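Local coordinates for UDP-D-quinovosamine 4-dehydrogenase (Vibrio fischeri, PDB 3NKL), which probably works as an oxidoreductase and lyase on nucleotide-linked sugars, this chain being a Rossmann-like, CoA-binding-type domain cut from a longer membrane protein, at residues Val7-Ala12 and Leu17-Met22; Arg39-Thr44 and Ile49-Pro54. One frame throughout, in Å; residues are numbered along the deposited sequence.

Interaction 1 (7-12 with 17-22) closes before interaction 2 (39-44 with 49-54) opens, and their centres lie 13 Å apart on one mixed sheet. Interaction 1 is buried near the middle of the domain, where strand 5-10 meets helix 14-25. Interaction 2 lies at the surface, where the loop after strand 29-35 folds against strand 49-52. Strand 29-35 runs between strands 5-10 and 49-52, but the two contacts also touch directly: K41 NZ probably donates to A12 O at 3.2 Å, and I51 CD1 packs on A12 CB. The direct touch links the glycine-rich turn to the 39-44 loop and strand 49-52, last but one on that side of the sheet; both contacts reach the second subunit.

Interaction 1 of 2, residues Val7-Ala12 and Leu17-Met22; sequences VLIYGA and LQLANM
I9 meets L19 and A20 inside the first beta-alpha-beta unit of a Rossmann-like fold, strand 5-10, helix 14-25 and strand 29-35, where the helix crosses over the sheet. The contact is small, with 163 Å² buried between the segments, wholly apolar and without a hydrogen bond across it. I9 points its side chain at the helix. CG1 stands beside the backbone N and anti to the carbonyl carbon (chi1 -65°), and the fully extended second torsion (176°) pushes CD1 outward as the leading atom. That one methyl serves both helix residues: it lies 3.7 Å from A20 CB and 4.1 Å from L19 CD2. A20 CA is also 3.7 Å from I9 CD1, so at A20 the methyl touches the helix backbone as well as the short side chain. L19 reaches across with CG anti to the backbone N and offers CD2, one branch of its isopropyl end. Around this point, P31 adds to the packing on I9, F34 to that on A20, and L70 of strand 68-71 to that on L19, which seats the helix over three strands. Past the strand, G11 opens a GxGxxG-like pattern that runs through the turn into the start of helix 14-25 (G13, G16), consistent with the glycine-rich motif of Rossmann proteins. The backbone of G11 takes a conformation open mainly to glycine. Beyond it the A12 amide is tied to D36 OD1, while Y10 OH bonds to D37 OD1.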
# COMPACT_ATOMS: atom_id res chain seq x y z
N VAL B 7 16.45 -1.58 -12.11
CA VAL B 7 15.22 -2.34 -11.84
C VAL B 7 14.00 -1.46 -11.94
O VAL B 7 14.09 -0.23 -11.83
CB VAL B 7 15.19 -2.91 -10.41
CG1 VAL B 7 16.43 -3.77 -10.13
CG2 VAL B 7 15.09 -1.78 -9.41
N LEU B 8 12.83 -2.08 -12.10
CA LEU B 8 11.58 -1.42 -11.81
C LEU B 8 11.09 -1.93 -10.46
O LEU B 8 11.34 -3.09 -10.09
CB LEU B 8 10.50 -1.74 -12.85
CG LEU B 8 10.81 -1.40 -14.31
CD1 LEU B 8 9.69 -1.93 -15.19
CD2 LEU B 8 10.96 0.11 -14.47
N ILE B 9 10.38 -1.07 -9.74
CA ILE B 9 9.72 -1.49 -8.50
C ILE B 9 8.23 -1.51 -8.75
O ILE B 9 7.63 -0.50 -9.13
CB ILE B 9 10.01 -0.53 -7.34
CG1 ILE B 9 11.50 -0.57 -6.99
CG2 ILE B 9 9.10 -0.85 -6.11
CD1 ILE B 9 11.91 0.41 -5.91
N TYR B 10 7.62 -2.69 -8.56
CA TYR B 10 6.19 -2.83 -8.73
C TYR B 10 5.57 -2.52 -7.37
O TYR B 10 5.77 -3.27 -6.43
CB TYR B 10 5.85 -4.26 -9.15
CG TYR B 10 4.59 -4.42 -9.97
CD1 TYR B 10 3.34 -4.12 -9.44
CD2 TYR B 10 4.65 -4.86 -11.29
CE1 TYR B 10 2.18 -4.27 -10.19
CE2 TYR B 10 3.50 -5.01 -12.05
CZ TYR B 10 2.28 -4.71 -11.50
OH TYR B 10 1.16 -4.87 -12.27
N GLY B 11 4.83 -1.42 -7.29
CA GLY B 11 4.16 -0.99 -6.07
C GLY B 11 4.69 0.39 -5.70
O GLY B 11 5.83 0.51 -5.26
N ALA B 12 3.87 1.42 -5.90
CA ALA B 12 4.26 2.79 -5.59
C ALA B 12 3.55 3.34 -4.35
O ALA B 12 3.27 4.54 -4.27
CB ALA B 12 4.04 3.71 -6.80
N LEU B 17 8.05 2.86 -1.83
CA LEU B 17 8.80 4.08 -1.60
C LEU B 17 9.93 3.82 -0.63
O LEU B 17 11.05 4.29 -0.84
CB LEU B 17 7.88 5.18 -1.06
CG LEU B 17 8.62 6.48 -0.76
CD1 LEU B 17 9.34 6.95 -2.01
CD2 LEU B 17 7.67 7.56 -0.24
N GLN B 18 9.66 3.09 0.44
CA GLN B 18 10.72 2.76 1.39
C GLN B 18 11.77 1.87 0.73
O GLN B 18 12.97 2.07 0.93
CB GLN B 18 10.16 2.05 2.62
CG GLN B 18 9.25 2.90 3.45
CD GLN B 18 8.75 2.13 4.64
OE1 GLN B 18 9.50 1.88 5.58
NE2 GLN B 18 7.49 1.69 4.58
N LEU B 19 11.33 0.90 -0.05
CA LEU B 19 12.30 0.08 -0.78
C LEU B 19 13.18 0.94 -1.66
O LEU B 19 14.41 0.78 -1.68
CB LEU B 19 11.60 -0.99 -1.62
CG LEU B 19 12.50 -1.91 -2.44
CD1 LEU B 19 13.37 -2.77 -1.55
CD2 LEU B 19 11.63 -2.80 -3.34
N ALA B 20 12.58 1.85 -2.41
CA ALA B 20 13.37 2.65 -3.33
C ALA B 20 14.46 3.42 -2.58
O ALA B 20 15.55 3.62 -3.10
CB ALA B 20 12.50 3.59 -4.15
N ASN B 21 14.18 3.83 -1.34
CA ASN B 21 15.21 4.49 -0.51
C ASN B 21 16.27 3.52 -0.02
O ASN B 21 17.46 3.84 -0.01
CB ASN B 21 14.59 5.17 0.70
CG ASN B 21 13.82 6.41 0.34
OD1 ASN B 21 13.03 6.92 1.13
ND2 ASN B 21 14.06 6.92 -0.87
N MSE B 22 15.83 2.35 0.43
CA MSE B 22 16.73 1.26 0.76
C MSE B 22 17.73 1.14 -0.39
O MSE B 22 18.94 1.29 -0.21
CB MSE B 22 15.94 -0.05 0.87
CG MSE B 22 16.45 -1.05 1.90
SE MSE B 22 15.66 -0.63 3.61
CE MSE B 22 13.79 -0.68 3.07

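Interaction 2 of 2, residues Arg39-Thr44 and Ile49-Pro54; sequences RKKHKT and ITIYRP. With SO4 (sulfate ion), chain K; SO4 (sulfate ion), chain J.
At its edge the H42 imidazole accepts the R53 amide: ND1 takes a 2.9 Å bond from R53 N, fairly straight at the hydrogen (161°), though the donor sits 20° out of the ring plane. K43 CG lies over one face, 3.5 Å above the ring plane and displaced toward the rim. NE2 gives its N-H to O1 of sulfate J, and the same oxygen takes K43 NZ, which also bonds to Y56 OH. The ring thus uses both nitrogens, which fixes its rotation, and Y56 packs edge-to-face with it. H42 CE1 also approaches the edge of the Y52 ring, 4.0 Å from Y52 CD1. The R53 guanidinium stands nearly upright to the imidazole, planes 84° apart, with R53 CG 3.4 Å from H42 ND1; its NH2 makes a weak bond to O3 of sulfate K. Both sulfates probably came from the crystallisation liquor. The poorly ordered R39 brings its guanidinium near sulfate K.

The backbone here forms a type II beta turn, K41 to T44, set against strand 49-52 near one end of the Rossmann-like sheet. K43 N reaches I51 O, and I51 N returns a 2.9 Å bond to T44 O. T44 OG1, placed between its backbone N and carbonyl carbon, bends back to K41 O at 2.7 Å; that oxygen also accepts T44 N from the same face. I51 points into the turn, its CD1 3.5 Å from T44 OG1 and its CB against K41 O. K41 NZ bonds to S75 OG of the second subunit.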
# COMPACT_ATOMS: atom_id res chain seq x y z
N ARG B 39 -4.38 3.58 -11.69
CA ARG B 39 -4.39 4.55 -12.78
C ARG B 39 -4.30 5.99 -12.29
O ARG B 39 -3.77 6.86 -12.99
CB ARG B 39 -5.64 4.38 -13.63
CG ARG B 39 -5.63 3.13 -14.47
CD ARG B 39 -6.97 2.92 -15.16
NE ARG B 39 -6.94 1.76 -16.04
CZ ARG B 39 -8.00 1.33 -16.73
NH1 ARG B 39 -9.15 1.97 -16.64
NH2 ARG B 39 -7.89 0.26 -17.50
N LYS B 40 -4.81 6.26 -11.09
CA LYS B 40 -4.72 7.60 -10.52
C LYS B 40 -3.26 8.04 -10.35
O LYS B 40 -2.97 9.24 -10.30
CB LYS B 40 -5.45 7.68 -9.18
CG LYS B 40 -6.96 7.49 -9.28
CD LYS B 40 -7.62 7.48 -7.90
CE LYS B 40 -9.12 7.24 -8.00
NZ LYS B 40 -9.77 7.16 -6.66
N LYS B 41 -2.36 7.07 -10.25
CA LYS B 41 -0.94 7.36 -10.05
C LYS B 41 -0.13 7.40 -11.34
O LYS B 41 1.07 7.71 -11.33
CB LYS B 41 -0.32 6.34 -9.08
CG LYS B 41 -0.92 6.38 -7.68
CD LYS B 41 -0.11 5.53 -6.69
CE LYS B 41 -0.69 5.67 -5.29
NZ LYS B 41 0.15 5.02 -4.24
N HIS B 42 -0.76 7.05 -12.46
CA HIS B 42 -0.03 6.96 -13.72
C HIS B 42 0.62 8.30 -14.07
O HIS B 42 -0.02 9.35 -14.04
CB HIS B 42 -0.92 6.48 -14.85
CG HIS B 42 -0.22 6.37 -16.17
ND1 HIS B 42 0.82 5.50 -16.40
CD2 HIS B 42 -0.40 7.04 -17.34
CE1 HIS B 42 1.25 5.62 -17.64
NE2 HIS B 42 0.52 6.55 -18.24
N LYS B 43 1.91 8.23 -14.37
CA LYS B 43 2.71 9.39 -14.71
C LYS B 43 2.81 10.46 -13.62
O LYS B 43 3.20 11.58 -13.91
CB LYS B 43 2.26 9.98 -16.05
CG LYS B 43 2.72 9.13 -17.23
CD LYS B 43 2.21 9.65 -18.58
CE LYS B 43 2.97 8.99 -19.73
NZ LYS B 43 2.32 9.20 -21.05
N THR B 44 2.50 10.11 -12.38
CA THR B 44 2.86 10.99 -11.26
C THR B 44 4.30 10.70 -10.88
O THR B 44 4.91 9.77 -11.42
CB THR B 44 1.93 10.85 -10.05
OG1 THR B 44 2.02 9.53 -9.51
CG2 THR B 44 0.48 11.14 -10.44
N ILE B 49 11.33 9.82 -9.26
CA ILE B 49 11.05 8.63 -10.04
C ILE B 49 9.62 8.76 -10.52
O ILE B 49 8.74 9.10 -9.72
CB ILE B 49 11.08 7.37 -9.14
CG1 ILE B 49 12.14 7.52 -8.05
CG2 ILE B 49 11.31 6.11 -9.94
CD1 ILE B 49 12.25 6.31 -7.18
N THR B 50 9.34 8.49 -11.79
CA THR B 50 7.94 8.49 -12.18
C THR B 50 7.29 7.09 -12.09
O THR B 50 7.97 6.05 -12.11
CB THR B 50 7.66 9.29 -13.50
OG1 THR B 50 7.10 8.44 -14.50
CG2 THR B 50 8.92 9.96 -14.00
N ILE B 51 5.96 7.10 -11.95
CA ILE B 51 5.14 5.92 -11.73
C ILE B 51 4.32 5.66 -12.98
O ILE B 51 3.77 6.59 -13.55
CB ILE B 51 4.14 6.17 -10.57
CG1 ILE B 51 4.86 6.49 -9.27
CG2 ILE B 51 3.26 4.96 -10.34
CD1 ILE B 51 3.91 6.90 -8.16
N TYR B 52 4.25 4.40 -13.42
CA TYR B 52 3.53 4.08 -14.65
C TYR B 52 2.57 2.92 -14.45
O TYR B 52 2.81 2.04 -13.64
CB TYR B 52 4.50 3.69 -15.78
CG TYR B 52 5.52 4.73 -16.15
CD1 TYR B 52 5.25 5.66 -17.15
CD2 TYR B 52 6.75 4.79 -15.51
CE1 TYR B 52 6.19 6.62 -17.50
CE2 TYR B 52 7.70 5.74 -15.86
CZ TYR B 52 7.40 6.65 -16.85
OH TYR B 52 8.32 7.61 -17.18
N ARG B 53 1.49 2.92 -15.22
CA ARG B 53 0.55 1.81 -15.23
C ARG B 53 1.25 0.61 -15.86
O ARG B 53 2.21 0.78 -16.64
CB ARG B 53 -0.71 2.18 -16.03
CG ARG B 53 -0.39 2.54 -17.49
CD ARG B 53 -1.43 1.99 -18.47
NE ARG B 53 -2.47 2.95 -18.81
CZ ARG B 53 -3.71 2.62 -19.18
NH1 ARG B 53 -4.59 3.56 -19.47
NH2 ARG B 53 -4.06 1.34 -19.25
N PRO B 54 0.77 -0.60 -15.55
CA PRO B 54 1.47 -1.83 -15.94
C PRO B 54 1.56 -2.01 -17.46
O PRO B 54 2.36 -2.81 -17.93
CB PRO B 54 0.62 -2.94 -15.34
CG PRO B 54 -0.20 -2.29 -14.27
CD PRO B 54 -0.39 -0.87 -14.67
S SO4 K . -3.06 -1.57 -17.46
O1 SO4 K . -2.00 -0.56 -17.41
O2 SO4 K . -3.68 -1.69 -16.13
O3 SO4 K . -4.07 -1.13 -18.42
O4 SO4 K . -2.52 -2.86 -17.87
S SO4 J . -1.33 6.65 -21.62
O1 SO4 J . -0.21 7.46 -21.14
O2 SO4 J . -2.22 7.51 -22.39
O3 SO4 J . -0.87 5.55 -22.47
O4 SO4 J . -2.05 6.10 -20.47